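Local structure of aminotransferase, class III (Deinococcus radiodurans, 3I4J) at residues Arg83-Pro88 against Ser242-Ser247; Tyr213-Arg218 against Ser247-Val252; Ile227-Glu232 against Pro254-Leu259. The protein probably transfers amino groups between substrates with the help of pyridoxal phosphate, as class III aminotransferases do. The protein carries 1 engineered substitution. All blocks are in the same frame, centred on the assembly; numbering follows the deposited sequence.

How the contacts relate
The chain first reaches contact 1 at 83-88, the end of helix 72-84 and the residues after it. This contact closes only at 242-247, after 153 intervening residues. By then contact 2 has begun at 213-218 on helix 213-224, and contact 3 at 227-232 on the next strand. Contact 2 closes at 247-252 and contact 3 at 254-259, so every pair of loops crosses and none nests. Contacts 1 and 2 share S247. The connection between strands 227-231 and 256-259 supplies the later segment of both. It is tied to helices 72-84 and 213-224, while E232 anchors it by accepting bonds from A245 N and L246 N; E232 OE1 is also hydrogen-bonded to S235 OG.

Contact 1 (Arg83-Pro88 against Ser242-Ser247); sequences RFVGLP and SPLALS
F84 sets CG anti to its backbone N (chi1 172°), and its ring lies against P243. L244 sets CG anti to its own carbonyl carbon (chi1 -71°), and this CG meets V85. P243 CB sits over one face of the F84 ring, 4.2 Å from the ring centroid, in a CH-pi contact. It is displaced toward the rim, where F84 CE2 is 4.0 Å from P243 CB. The same P243 CB also rests on the backbone, 3.5 Å from F84 O. Next to it, V85 CB packs against L244 CG at 3.6 Å, with the two side chains crossing obliquely. L87 CD1 touches L244 CD1 at 3.8 Å, so L244 is gripped at its branch point and at one methyl.

No direct hydrogen bond joins the segments. Two waters make the polar link instead. Water 2 donates to V85 O, its O 2.7 Å from V85 O, and pairs with S247 OG. Water 1 also donates to V85 O, accepts from L244 N and pairs with S247 OG. V85 O lies at the end of helix 72-84, which G86 closes in a Schellman motif.

The F84 ring is further packed by L310 and V313 of helix 300-315 and by T319 of helix 318-339. V85 and L87 rest on L274. The end of helix 72-84 thus packs against the 242-247 loop, helices 300-315 and 318-339, and strand 271-275.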
ATOM      1  N   ARG C  83       7.848  -4.333  22.161  1.00 24.63           N
ATOM      2  CA  ARG C  83       7.912  -3.991  23.580  1.00 25.33           C
ATOM      3  C   ARG C  83       6.890  -2.927  23.980  1.00 25.56           C
ATOM      4  O   ARG C  83       6.259  -3.027  25.033  1.00 23.43           O
ATOM      5  CB  ARG C  83       9.329  -3.532  23.951  1.00 26.42           C
ATOM      6  CG  ARG C  83      10.360  -4.658  23.929  1.00 30.35           C
ATOM      7  CD  ARG C  83      11.707  -4.222  24.504  1.00 31.38           C
ATOM      8  NE  ARG C  83      12.464  -3.337  23.618  1.00 32.16           N
ATOM      9  CZ  ARG C  83      13.118  -3.735  22.529  1.00 33.71           C
ATOM     10  NH1 ARG C  83      13.114  -5.016  22.173  1.00 36.09           N
ATOM     11  NH2 ARG C  83      13.793  -2.853  21.801  1.00 35.29           N
ATOM     12  N   PHE C  84       6.719  -1.912  23.137  1.00 22.86           N
ATOM     13  CA  PHE C  84       5.766  -0.849  23.431  1.00 23.83           C
ATOM     14  C   PHE C  84       4.349  -1.375  23.635  1.00 24.25           C
ATOM     15  O   PHE C  84       3.683  -1.020  24.612  1.00 21.82           O
ATOM     16  CB  PHE C  84       5.741   0.193  22.305  1.00 23.91           C
ATOM     17  CG  PHE C  84       4.643   1.214  22.455  1.00 24.07           C
ATOM     18  CD1 PHE C  84       4.644   2.105  23.526  1.00 22.94           C
ATOM     19  CD2 PHE C  84       3.579   1.249  21.555  1.00 23.40           C
ATOM     20  CE1 PHE C  84       3.601   3.010  23.700  1.00 24.99           C
ATOM     21  CE2 PHE C  84       2.531   2.150  21.720  1.00 23.55           C
ATOM     22  CZ  PHE C  84       2.538   3.033  22.794  1.00 23.80           C
ATOM     23  N   VAL C  85       3.892  -2.228  22.724  1.00 23.08           N
ATOM     24  CA  VAL C  85       2.531  -2.751  22.814  1.00 24.14           C
ATOM     25  C   VAL C  85       2.335  -3.885  23.807  1.00 23.67           C
ATOM     26  O   VAL C  85       1.243  -4.439  23.905  1.00 25.52           O
ATOM     27  CB  VAL C  85       2.006  -3.200  21.431  1.00 23.44           C
ATOM     28  CG1 VAL C  85       2.094  -2.037  20.454  1.00 23.32           C
ATOM     29  CG2 VAL C  85       2.807  -4.386  20.914  1.00 23.74           C
ATOM     30  N   GLY C  86       3.388  -4.235  24.537  1.00 23.46           N
ATOM     31  CA  GLY C  86       3.268  -5.295  25.527  1.00 24.90           C
ATOM     32  C   GLY C  86       3.273  -6.702  24.964  1.00 24.69           C
ATOM     33  O   GLY C  86       2.727  -7.625  25.575  1.00 25.33           O
ATOM     34  N   LEU C  87       3.887  -6.866  23.794  1.00 24.41           N
ATOM     35  CA  LEU C  87       4.001  -8.167  23.135  1.00 23.80           C
ATOM     36  C   LEU C  87       5.475  -8.313  22.760  1.00 24.27           C
ATOM     37  O   LEU C  87       5.809  -8.561  21.604  1.00 23.48           O
ATOM     38  CB  LEU C  87       3.136  -8.196  21.867  1.00 23.86           C
ATOM     39  CG  LEU C  87       1.645  -7.889  22.054  1.00 24.69           C
ATOM     40  CD1 LEU C  87       0.949  -7.861  20.695  1.00 24.60           C
ATOM     41  CD2 LEU C  87       1.012  -8.954  22.952  1.00 25.39           C
ATOM     42  N   PRO C  88       6.377  -8.187  23.749  1.00 23.61           N
ATOM     43  CA  PRO C  88       7.827  -8.282  23.541  1.00 24.13           C
ATOM     44  C   PRO C  88       8.405  -9.458  22.755  1.00 23.90           C
ATOM     45  O   PRO C  88       9.469  -9.323  22.151  1.00 25.23           O
ATOM     46  CB  PRO C  88       8.384  -8.197  24.964  1.00 23.89           C
ATOM     47  CG  PRO C  88       7.301  -8.825  25.788  1.00 23.57           C
ATOM     48  CD  PRO C  88       6.063  -8.201  25.190  1.00 24.80           C
ATOM     49  N   SER C 242      -4.389   3.229  25.521  1.00 23.87           N
ATOM     50  CA  SER C 242      -3.610   2.034  25.841  1.00 25.31           C
ATOM     51  C   SER C 242      -2.763   1.700  24.606  1.00 24.25           C
ATOM     52  O   SER C 242      -3.173   1.995  23.481  1.00 24.39           O
ATOM     53  CB  SER C 242      -4.566   0.875  26.162  1.00 26.88           C
ATOM     54  OG  SER C 242      -3.875  -0.344  26.381  1.00 29.43           O
ATOM     55  N   PRO C 243      -1.568   1.102  24.792  1.00 23.48           N
ATOM     56  CA  PRO C 243      -0.741   0.770  23.621  1.00 23.94           C
ATOM     57  C   PRO C 243      -1.598   0.056  22.576  1.00 23.49           C
ATOM     58  O   PRO C 243      -1.572   0.403  21.397  1.00 23.52           O
ATOM     59  CB  PRO C 243       0.346  -0.117  24.212  1.00 23.68           C
ATOM     60  CG  PRO C 243       0.546   0.507  25.576  1.00 23.70           C
ATOM     61  CD  PRO C 243      -0.883   0.724  26.044  1.00 24.52           C
ATOM     62  N   LEU C 244      -2.336  -0.956  23.024  1.00 21.61           N
ATOM     63  CA  LEU C 244      -3.275  -1.678  22.168  1.00 21.43           C
ATOM     64  C   LEU C 244      -4.579  -1.613  22.957  1.00 21.17           C
ATOM     65  O   LEU C 244      -4.584  -1.818  24.173  1.00 21.29           O
ATOM     66  CB  LEU C 244      -2.851  -3.136  21.957  1.00 20.86           C
ATOM     67  CG  LEU C 244      -1.621  -3.376  21.074  1.00 21.88           C
ATOM     68  CD1 LEU C 244      -1.272  -4.854  21.074  1.00 21.79           C
ATOM     69  CD2 LEU C 244      -1.902  -2.892  19.652  1.00 23.01           C
ATOM     70  N   ALA C 245      -5.681  -1.308  22.278  1.00 19.65           N
ATOM     71  CA  ALA C 245      -6.974  -1.189  22.950  1.00 19.00           C
ATOM     72  C   ALA C 245      -7.409  -2.465  23.652  1.00 19.01           C
ATOM     73  O   ALA C 245      -8.064  -2.414  24.698  1.00 20.44           O
ATOM     74  CB  ALA C 245      -8.048  -0.761  21.946  1.00 20.57           C
ATOM     75  N   LEU C 246      -7.051  -3.610  23.080  1.00 17.91           N
ATOM     76  CA  LEU C 246      -7.434  -4.901  23.652  1.00 19.12           C
ATOM     77  C   LEU C 246      -6.966  -5.061  25.094  1.00 21.48           C
ATOM     78  O   LEU C 246      -7.652  -5.679  25.912  1.00 21.44           O
ATOM     79  CB  LEU C 246      -6.867  -6.045  22.807  1.00 18.61           C
ATOM     80  CG  LEU C 246      -7.323  -7.461  23.183  1.00 19.25           C
ATOM     81  CD1 LEU C 246      -8.836  -7.559  23.016  1.00 17.46           C
ATOM     82  CD2 LEU C 246      -6.624  -8.500  22.307  1.00 18.54           C
ATOM     83  N   SER C 247      -5.798  -4.500  25.393  1.00 22.43           N
ATOM     84  CA  SER C 247      -5.202  -4.580  26.730  1.00 24.84           C
ATOM     85  C   SER C 247      -6.033  -3.926  27.824  1.00 23.91           C
ATOM     86  O   SER C 247      -5.827  -4.202  29.009  1.00 24.97           O
ATOM     87  CB  SER C 247      -3.806  -3.951  26.723  1.00 27.36           C
ATOM     88  OG  SER C 247      -2.948  -4.651  25.842  1.00 36.61           O
TER
HETATM   89  O   HOH W   1      -1.123  -2.674  25.339  1.00 22.16           O
HETATM   90  O   HOH W   2      -0.937  -5.807  24.696  1.00 28.79           O

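Contact 2 (Tyr213-Arg218 against Ser247-Val252)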
ATOM      1  N   TYR C 213     -15.658  -8.912  28.498  1.00 19.18           N
ATOM      2  CA  TYR C 213     -15.889  -9.470  27.166  1.00 19.92           C
ATOM      3  C   TYR C 213     -14.673 -10.147  26.530  1.00 18.38           C
ATOM      4  O   TYR C 213     -14.712 -11.336  26.208  1.00 19.04           O
ATOM      5  CB  TYR C 213     -16.395  -8.367  26.230  1.00 18.62           C
ATOM      6  CG  TYR C 213     -16.802  -8.835  24.850  1.00 19.14           C
ATOM      7  CD1 TYR C 213     -18.128  -9.160  24.566  1.00 18.72           C
ATOM      8  CD2 TYR C 213     -15.872  -8.883  23.809  1.00 20.73           C
ATOM      9  CE1 TYR C 213     -18.525  -9.508  23.272  1.00 20.87           C
ATOM     10  CE2 TYR C 213     -16.254  -9.232  22.518  1.00 20.18           C
ATOM     11  CZ  TYR C 213     -17.581  -9.534  22.255  1.00 20.18           C
ATOM     12  OH  TYR C 213     -17.974  -9.810  20.970  1.00 21.29           O
ATOM     13  N   TYR C 214     -13.588  -9.402  26.342  1.00 19.73           N
ATOM     14  CA  TYR C 214     -12.422  -9.999  25.709  1.00 19.16           C
ATOM     15  C   TYR C 214     -11.688 -11.028  26.552  1.00 19.25           C
ATOM     16  O   TYR C 214     -10.997 -11.893  26.009  1.00 18.64           O
ATOM     17  CB  TYR C 214     -11.478  -8.908  25.209  1.00 17.52           C
ATOM     18  CG  TYR C 214     -12.091  -8.165  24.045  1.00 16.57           C
ATOM     19  CD1 TYR C 214     -12.383  -8.824  22.851  1.00 18.50           C
ATOM     20  CD2 TYR C 214     -12.459  -6.826  24.168  1.00 17.54           C
ATOM     21  CE1 TYR C 214     -13.044  -8.159  21.800  1.00 17.28           C
ATOM     22  CE2 TYR C 214     -13.115  -6.158  23.136  1.00 17.70           C
ATOM     23  CZ  TYR C 214     -13.406  -6.826  21.961  1.00 17.29           C
ATOM     24  OH  TYR C 214     -14.086  -6.159  20.962  1.00 18.51           O
ATOM     25  N   GLU C 215     -11.834 -10.944  27.872  1.00 20.72           N
ATOM     26  CA  GLU C 215     -11.208 -11.931  28.741  1.00 21.77           C
ATOM     27  C   GLU C 215     -11.863 -13.273  28.408  1.00 21.67           C
ATOM     28  O   GLU C 215     -11.183 -14.293  28.266  1.00 19.91           O
ATOM     29  CB  GLU C 215     -11.439 -11.591  30.220  1.00 21.05           C
ATOM     30  CG  GLU C 215     -10.680 -10.361  30.719  1.00 21.97           C
ATOM     31  CD  GLU C 215     -11.417  -9.050  30.493  1.00 22.96           C
ATOM     32  OE1 GLU C 215     -12.397  -9.016  29.718  1.00 22.13           O
ATOM     33  OE2 GLU C 215     -11.002  -8.040  31.091  1.00 23.97           O
ATOM     34  N   ARG C 216     -13.189 -13.258  28.271  1.00 21.40           N
ATOM     35  CA  ARG C 216     -13.938 -14.467  27.943  1.00 21.27           C
ATOM     36  C   ARG C 216     -13.660 -14.909  26.505  1.00 20.20           C
ATOM     37  O   ARG C 216     -13.525 -16.102  26.238  1.00 20.33           O
ATOM     38  CB  ARG C 216     -15.441 -14.244  28.165  1.00 21.01           C
ATOM     39  CG  ARG C 216     -16.331 -15.454  27.834  1.00 23.37           C
ATOM     40  CD  ARG C 216     -15.913 -16.712  28.596  1.00 25.00           C
ATOM     41  NE  ARG C 216     -15.879 -16.486  30.037  1.00 28.30           N
ATOM     42  CZ  ARG C 216     -16.957 -16.417  30.817  1.00 33.17           C
ATOM     43  NH1 ARG C 216     -18.172 -16.568  30.302  1.00 32.02           N
ATOM     44  NH2 ARG C 216     -16.818 -16.170  32.114  1.00 33.18           N
ATOM     45  N   VAL C 217     -13.564 -13.955  25.579  1.00 20.15           N
ATOM     46  CA  VAL C 217     -13.257 -14.295  24.189  1.00 19.59           C
ATOM     47  C   VAL C 217     -11.899 -15.005  24.114  1.00 18.00           C
ATOM     48  O   VAL C 217     -11.758 -16.022  23.440  1.00 19.21           O
ATOM     49  CB  VAL C 217     -13.204 -13.029  23.290  1.00 19.86           C
ATOM     50  CG1 VAL C 217     -12.557 -13.364  21.940  1.00 21.03           C
ATOM     51  CG2 VAL C 217     -14.608 -12.495  23.067  1.00 20.59           C
ATOM     52  N   ARG C 218     -10.904 -14.457  24.806  1.00 19.26           N
ATOM     53  CA  ARG C 218      -9.561 -15.040  24.821  1.00 19.41           C
ATOM     54  C   ARG C 218      -9.619 -16.498  25.283  1.00 21.16           C
ATOM     55  O   ARG C 218      -9.024 -17.384  24.664  1.00 19.68           O
ATOM     56  CB  ARG C 218      -8.653 -14.232  25.754  1.00 20.15           C
ATOM     57  CG  ARG C 218      -7.266 -14.830  26.007  1.00 22.20           C
ATOM     58  CD  ARG C 218      -6.363 -14.746  24.785  1.00 23.08           C
ATOM     59  NE  ARG C 218      -6.550 -15.857  23.861  1.00 23.38           N
ATOM     60  CZ  ARG C 218      -5.916 -15.974  22.697  1.00 24.23           C
ATOM     61  NH1 ARG C 218      -5.055 -15.038  22.314  1.00 21.92           N
ATOM     62  NH2 ARG C 218      -6.132 -17.027  21.923  1.00 23.71           N
ATOM     63  N   SER C 247      -5.798  -4.500  25.393  1.00 22.43           N
ATOM     64  CA  SER C 247      -5.202  -4.580  26.730  1.00 24.84           C
ATOM     65  C   SER C 247      -6.033  -3.926  27.824  1.00 23.91           C
ATOM     66  O   SER C 247      -5.827  -4.202  29.009  1.00 24.97           O
ATOM     67  CB  SER C 247      -3.806  -3.951  26.723  1.00 27.36           C
ATOM     68  OG  SER C 247      -2.948  -4.651  25.842  1.00 36.61           O
ATOM     69  N   ARG C 248      -6.959  -3.052  27.447  1.00 23.61           N
ATOM     70  CA  ARG C 248      -7.796  -2.392  28.442  1.00 24.69           C
ATOM     71  C   ARG C 248      -8.639  -3.434  29.169  1.00 24.77           C
ATOM     72  O   ARG C 248      -9.123  -3.199  30.278  1.00 25.57           O
ATOM     73  CB  ARG C 248      -8.697  -1.346  27.783  1.00 25.10           C
ATOM     74  CG  ARG C 248      -7.936  -0.143  27.236  1.00 27.24           C
ATOM     75  CD  ARG C 248      -8.887   0.868  26.612  1.00 28.91           C
ATOM     76  NE  ARG C 248      -9.802   1.429  27.604  1.00 31.01           N
ATOM     77  CZ  ARG C 248      -9.582   2.548  28.290  1.00 31.95           C
ATOM     78  NH1 ARG C 248      -8.473   3.249  28.095  1.00 30.51           N
ATOM     79  NH2 ARG C 248     -10.475   2.960  29.185  1.00 32.17           N
ATOM     80  N   TRP C 249      -8.807  -4.589  28.533  1.00 22.34           N
ATOM     81  CA  TRP C 249      -9.568  -5.681  29.120  1.00 22.48           C
ATOM     82  C   TRP C 249      -8.626  -6.641  29.847  1.00 21.65           C
ATOM     83  O   TRP C 249      -8.234  -7.673  29.307  1.00 21.74           O
ATOM     84  CB  TRP C 249     -10.342  -6.426  28.024  1.00 22.15           C
ATOM     85  CG  TRP C 249     -11.650  -5.770  27.621  1.00 20.46           C
ATOM     86  CD1 TRP C 249     -12.901  -6.096  28.066  1.00 20.29           C
ATOM     87  CD2 TRP C 249     -11.827  -4.695  26.685  1.00 19.81           C
ATOM     88  NE1 TRP C 249     -13.845  -5.298  27.465  1.00 19.20           N
ATOM     89  CE2 TRP C 249     -13.215  -4.428  26.613  1.00 19.35           C
ATOM     90  CE3 TRP C 249     -10.950  -3.933  25.900  1.00 20.76           C
ATOM     91  CZ2 TRP C 249     -13.748  -3.430  25.785  1.00 19.20           C
ATOM     92  CZ3 TRP C 249     -11.479  -2.937  25.075  1.00 19.72           C
ATOM     93  CH2 TRP C 249     -12.869  -2.696  25.026  1.00 19.63           C
ATOM     94  N   SER C 250      -8.254  -6.282  31.072  1.00 23.64           N
ATOM     95  CA  SER C 250      -7.379  -7.112  31.903  1.00 25.24           C
ATOM     96  C   SER C 250      -6.063  -7.527  31.248  1.00 24.35           C
ATOM     97  O   SER C 250      -5.537  -8.604  31.529  1.00 25.13           O
ATOM     98  CB  SER C 250      -8.133  -8.368  32.353  1.00 25.22           C
ATOM     99  OG  SER C 250      -9.326  -8.027  33.035  1.00 27.52           O
ATOM    100  N   GLY C 251      -5.532  -6.677  30.379  1.00 25.16           N
ATOM    101  CA  GLY C 251      -4.275  -6.986  29.722  1.00 24.20           C
ATOM    102  C   GLY C 251      -4.308  -8.143  28.742  1.00 24.49           C
ATOM    103  O   GLY C 251      -3.265  -8.701  28.408  1.00 23.70           O
ATOM    104  N   VAL C 252      -5.497  -8.503  28.268  1.00 23.93           N
ATOM    105  CA  VAL C 252      -5.629  -9.603  27.314  1.00 23.23           C
ATOM    106  C   VAL C 252      -4.777  -9.348  26.075  1.00 22.81           C
ATOM    107  O   VAL C 252      -4.659  -8.213  25.614  1.00 21.84           O
ATOM    108  CB  VAL C 252      -7.107  -9.800  26.878  1.00 24.72           C
ATOM    109  CG1 VAL C 252      -7.184 -10.705  25.649  1.00 23.79           C
ATOM    110  CG2 VAL C 252      -7.907 -10.428  28.024  1.00 25.63           C
TER
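This is an edge-to-face aromatic contact, Y214 against W249, with a serine-carboxylate hydrogen bond beside it. It joins the start of helix 213-224 to a type I' beta turn, W249 to V252, in the connection between strands 227-231 and 256-259. Y214 turns an edge to the face of the indole. Its ring centroid is 4.8 Å from that of the six-membered ring of W249, and the planes stand at 89°. Y214 CD2 does the closest touching, 3.4 Å from W249 CD2. W249 NE1 is hydrogen-bonded to A210 O, which should fix the rotation of the indole.

E215 bends at chi2 (87°), placing CD near S250. S250 OG donates to E215 OE2 at 2.6 Å; OE2 receives it on its anti lone pair, away from OE1. E215 OE1 lies in the indole plane at the ring edge, 3.4 Å from W249 CD1. One oxygen of the carboxylate is thus bonded to the turn, while the other lies against the ring edge.

V252 packs against the helix backbone and the next turn. Its CG2 is 3.7 Å from E215 CA, and its CG1 is 3.8 Å from R218 CB.

Y213 CD2 lies over the centre of one face of the Y214 ring. Y214 OH is bonded to P198 O and R127 NH1. Y213 packs on helix 172-176, while Y214, V217 and R218 rest on F228 of strand 227-231.

Contact 3 (Ile227-Glu232 against Pro254-Leu259)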
ATOM      1  N   ILE C 227      -7.286 -19.120  16.313  1.00 19.29           N
ATOM      2  CA  ILE C 227      -6.435 -17.939  16.386  1.00 20.14           C
ATOM      3  C   ILE C 227      -7.266 -16.688  16.660  1.00 19.54           C
ATOM      4  O   ILE C 227      -8.236 -16.415  15.955  1.00 20.32           O
ATOM      5  CB  ILE C 227      -5.662 -17.736  15.052  1.00 19.70           C
ATOM      6  CG1 ILE C 227      -4.685 -18.897  14.826  1.00 20.63           C
ATOM      7  CG2 ILE C 227      -4.918 -16.408  15.070  1.00 19.19           C
ATOM      8  CD1 ILE C 227      -3.554 -18.956  15.829  1.00 23.10           C
ATOM      9  N   PHE C 228      -6.886 -15.937  17.689  1.00 18.90           N
ATOM     10  CA  PHE C 228      -7.585 -14.706  18.036  1.00 19.22           C
ATOM     11  C   PHE C 228      -6.822 -13.544  17.396  1.00 18.28           C
ATOM     12  O   PHE C 228      -5.659 -13.271  17.726  1.00 17.68           O
ATOM     13  CB  PHE C 228      -7.656 -14.563  19.563  1.00 17.68           C
ATOM     14  CG  PHE C 228      -8.294 -13.283  20.046  1.00 19.46           C
ATOM     15  CD1 PHE C 228      -9.190 -12.569  19.249  1.00 18.81           C
ATOM     16  CD2 PHE C 228      -8.026 -12.817  21.330  1.00 18.48           C
ATOM     17  CE1 PHE C 228      -9.806 -11.412  19.733  1.00 21.18           C
ATOM     18  CE2 PHE C 228      -8.636 -11.666  21.821  1.00 19.84           C
ATOM     19  CZ  PHE C 228      -9.529 -10.961  21.021  1.00 20.82           C
ATOM     20  N   ILE C 229      -7.473 -12.886  16.441  1.00 18.11           N
ATOM     21  CA  ILE C 229      -6.862 -11.766  15.736  1.00 16.77           C
ATOM     22  C   ILE C 229      -7.503 -10.467  16.197  1.00 15.79           C
ATOM     23  O   ILE C 229      -8.716 -10.316  16.119  1.00 15.75           O
ATOM     24  CB  ILE C 229      -7.070 -11.883  14.204  1.00 18.30           C
ATOM     25  CG1 ILE C 229      -6.522 -13.221  13.695  1.00 20.76           C
ATOM     26  CG2 ILE C 229      -6.367 -10.729  13.496  1.00 20.40           C
ATOM     27  CD1 ILE C 229      -6.892 -13.533  12.246  1.00 21.42           C
ATOM     28  N   ALA C 230      -6.690  -9.538  16.691  1.00 15.69           N
ATOM     29  CA  ALA C 230      -7.201  -8.248  17.126  1.00 16.36           C
ATOM     30  C   ALA C 230      -6.907  -7.233  16.026  1.00 18.10           C
ATOM     31  O   ALA C 230      -5.743  -6.976  15.707  1.00 18.27           O
ATOM     32  CB  ALA C 230      -6.536  -7.811  18.420  1.00 18.00           C
ATOM     33  N   ASP C 231      -7.965  -6.683  15.440  1.00 17.44           N
ATOM     34  CA  ASP C 231      -7.819  -5.684  14.387  1.00 18.26           C
ATOM     35  C   ASP C 231      -7.697  -4.336  15.081  1.00 17.18           C
ATOM     36  O   ASP C 231      -8.701  -3.727  15.470  1.00 18.42           O
ATOM     37  CB  ASP C 231      -9.042  -5.698  13.462  1.00 19.71           C
ATOM     38  CG  ASP C 231      -8.932  -4.680  12.336  1.00 22.17           C
ATOM     39  OD1 ASP C 231      -8.064  -3.794  12.421  1.00 23.20           O
ATOM     40  OD2 ASP C 231      -9.725  -4.756  11.376  1.00 23.56           O
ATOM     41  N   GLU C 232      -6.456  -3.888  15.256  1.00 18.42           N
ATOM     42  CA  GLU C 232      -6.168  -2.623  15.923  1.00 17.38           C
ATOM     43  C   GLU C 232      -5.732  -1.554  14.928  1.00 19.33           C
ATOM     44  O   GLU C 232      -5.087  -0.577  15.307  1.00 17.82           O
ATOM     45  CB  GLU C 232      -5.066  -2.822  16.967  1.00 20.08           C
ATOM     46  CG  GLU C 232      -5.431  -3.810  18.072  1.00 20.46           C
ATOM     47  CD  GLU C 232      -5.762  -3.140  19.397  1.00 20.13           C
ATOM     48  OE1 GLU C 232      -5.881  -1.895  19.441  1.00 21.09           O
ATOM     49  OE2 GLU C 232      -5.909  -3.868  20.404  1.00 20.63           O
ATOM     50  N   PRO C 254      -3.792 -10.918  22.041  1.00 20.70           N
ATOM     51  CA  PRO C 254      -4.266 -11.772  20.955  1.00 18.60           C
ATOM     52  C   PRO C 254      -3.132 -12.656  20.452  1.00 19.50           C
ATOM     53  O   PRO C 254      -2.010 -12.580  20.957  1.00 19.89           O
ATOM     54  CB  PRO C 254      -4.699 -10.758  19.907  1.00 19.73           C
ATOM     55  CG  PRO C 254      -3.610  -9.720  20.020  1.00 18.16           C
ATOM     56  CD  PRO C 254      -3.364  -9.601  21.528  1.00 21.71           C
ATOM     57  N   ASP C 255      -3.435 -13.500  19.470  1.00 18.26           N
ATOM     58  CA  ASP C 255      -2.427 -14.358  18.867  1.00 19.05           C
ATOM     59  C   ASP C 255      -1.802 -13.568  17.713  1.00 19.80           C
ATOM     60  O   ASP C 255      -0.640 -13.759  17.372  1.00 20.47           O
ATOM     61  CB  ASP C 255      -3.067 -15.652  18.368  1.00 20.47           C
ATOM     62  CG  ASP C 255      -3.664 -16.467  19.499  1.00 23.72           C
ATOM     63  OD1 ASP C 255      -2.936 -16.717  20.486  1.00 24.43           O
ATOM     64  OD2 ASP C 255      -4.849 -16.854  19.409  1.00 23.47           O
ATOM     65  N   ILE C 256      -2.591 -12.670  17.131  1.00 19.17           N
ATOM     66  CA  ILE C 256      -2.128 -11.797  16.048  1.00 18.25           C
ATOM     67  C   ILE C 256      -2.757 -10.418  16.242  1.00 16.47           C
ATOM     68  O   ILE C 256      -3.970 -10.311  16.402  1.00 18.92           O
ATOM     69  CB  ILE C 256      -2.560 -12.299  14.653  1.00 19.34           C
ATOM     70  CG1 ILE C 256      -1.911 -13.644  14.338  1.00 17.46           C
ATOM     71  CG2 ILE C 256      -2.152 -11.271  13.593  1.00 19.38           C
ATOM     72  CD1 ILE C 256      -2.431 -14.287  13.049  1.00 18.94           C
ATOM     73  N   ALA C 257      -1.931  -9.373  16.254  1.00 17.09           N
ATOM     74  CA  ALA C 257      -2.424  -8.007  16.391  1.00 18.46           C
ATOM     75  C   ALA C 257      -2.155  -7.295  15.069  1.00 17.11           C
ATOM     76  O   ALA C 257      -1.016  -7.269  14.599  1.00 18.25           O
ATOM     77  CB  ALA C 257      -1.710  -7.287  17.531  1.00 18.83           C
ATOM     78  N   VAL C 258      -3.202  -6.741  14.465  1.00 17.18           N
ATOM     79  CA  VAL C 258      -3.071  -6.034  13.190  1.00 17.54           C
ATOM     80  C   VAL C 258      -2.973  -4.533  13.427  1.00 18.45           C
ATOM     81  O   VAL C 258      -3.829  -3.945  14.092  1.00 17.27           O
ATOM     82  CB  VAL C 258      -4.276  -6.321  12.274  1.00 18.69           C
ATOM     83  CG1 VAL C 258      -4.010  -5.762  10.867  1.00 19.58           C
ATOM     84  CG2 VAL C 258      -4.531  -7.817  12.214  1.00 18.63           C
ATOM     85  N   LEU C 259      -1.935  -3.916  12.862  1.00 19.85           N
ATOM     86  CA  LEU C 259      -1.686  -2.490  13.029  1.00 22.64           C
ATOM     87  C   LEU C 259      -1.691  -1.741  11.698  1.00 24.26           C
ATOM     88  O   LEU C 259      -1.452  -2.326  10.645  1.00 23.44           O
ATOM     89  CB  LEU C 259      -0.335  -2.285  13.717  1.00 22.94           C
ATOM     90  CG  LEU C 259      -0.145  -3.094  15.003  1.00 26.97           C
ATOM     91  CD1 LEU C 259       1.303  -2.999  15.483  1.00 28.34           C
ATOM     92  CD2 LEU C 259      -1.110  -2.577  16.052  1.00 26.77           C
TER
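I229 and I256, A230 and A257, and D231 and V258 pair side by side in parallel strands, the tightly packed part of this contact. The strand axes approach to 4.7 Å and cross at 20°. The A230 backbone is held on both sides, through its N-H and its C=O. A230 N donates to I256 O at 2.8 Å, and A230 O accepts from V258 N at 2.8 Å in an almost straight bond. F228 O takes two donors, D255 N and the longer I256 N. On one face I229 CG2 meets V258 CG2 at 3.7 Å. On the other, A230 CB packs on P254 CB at 3.8 Å. P254 CB also lies over one face of the F228 ring, offset toward its rim.

The E232 end is looser. E232 N still bonds V258 O, but its angle at the hydrogen is 133°. D255, at the other end, is more solvent-accessible yet firmly bonded. Its CG is anti to its carbonyl carbon (chi1 -63°). OD2 takes F228 N at 2.8 Å on its anti lone pair and forms a salt bridge with R218 NH2. An alanine here would probably leave F228 N without this acceptor and take one carboxylate mate from R218.

The pair lies inside a seven-stranded mixed sheet, the central sheet of fold type I enzymes. Strand 191-196 bonds the far edge of 227-231. Helix 98-115 covers I256 and V258, and helix 213-224 covers F228.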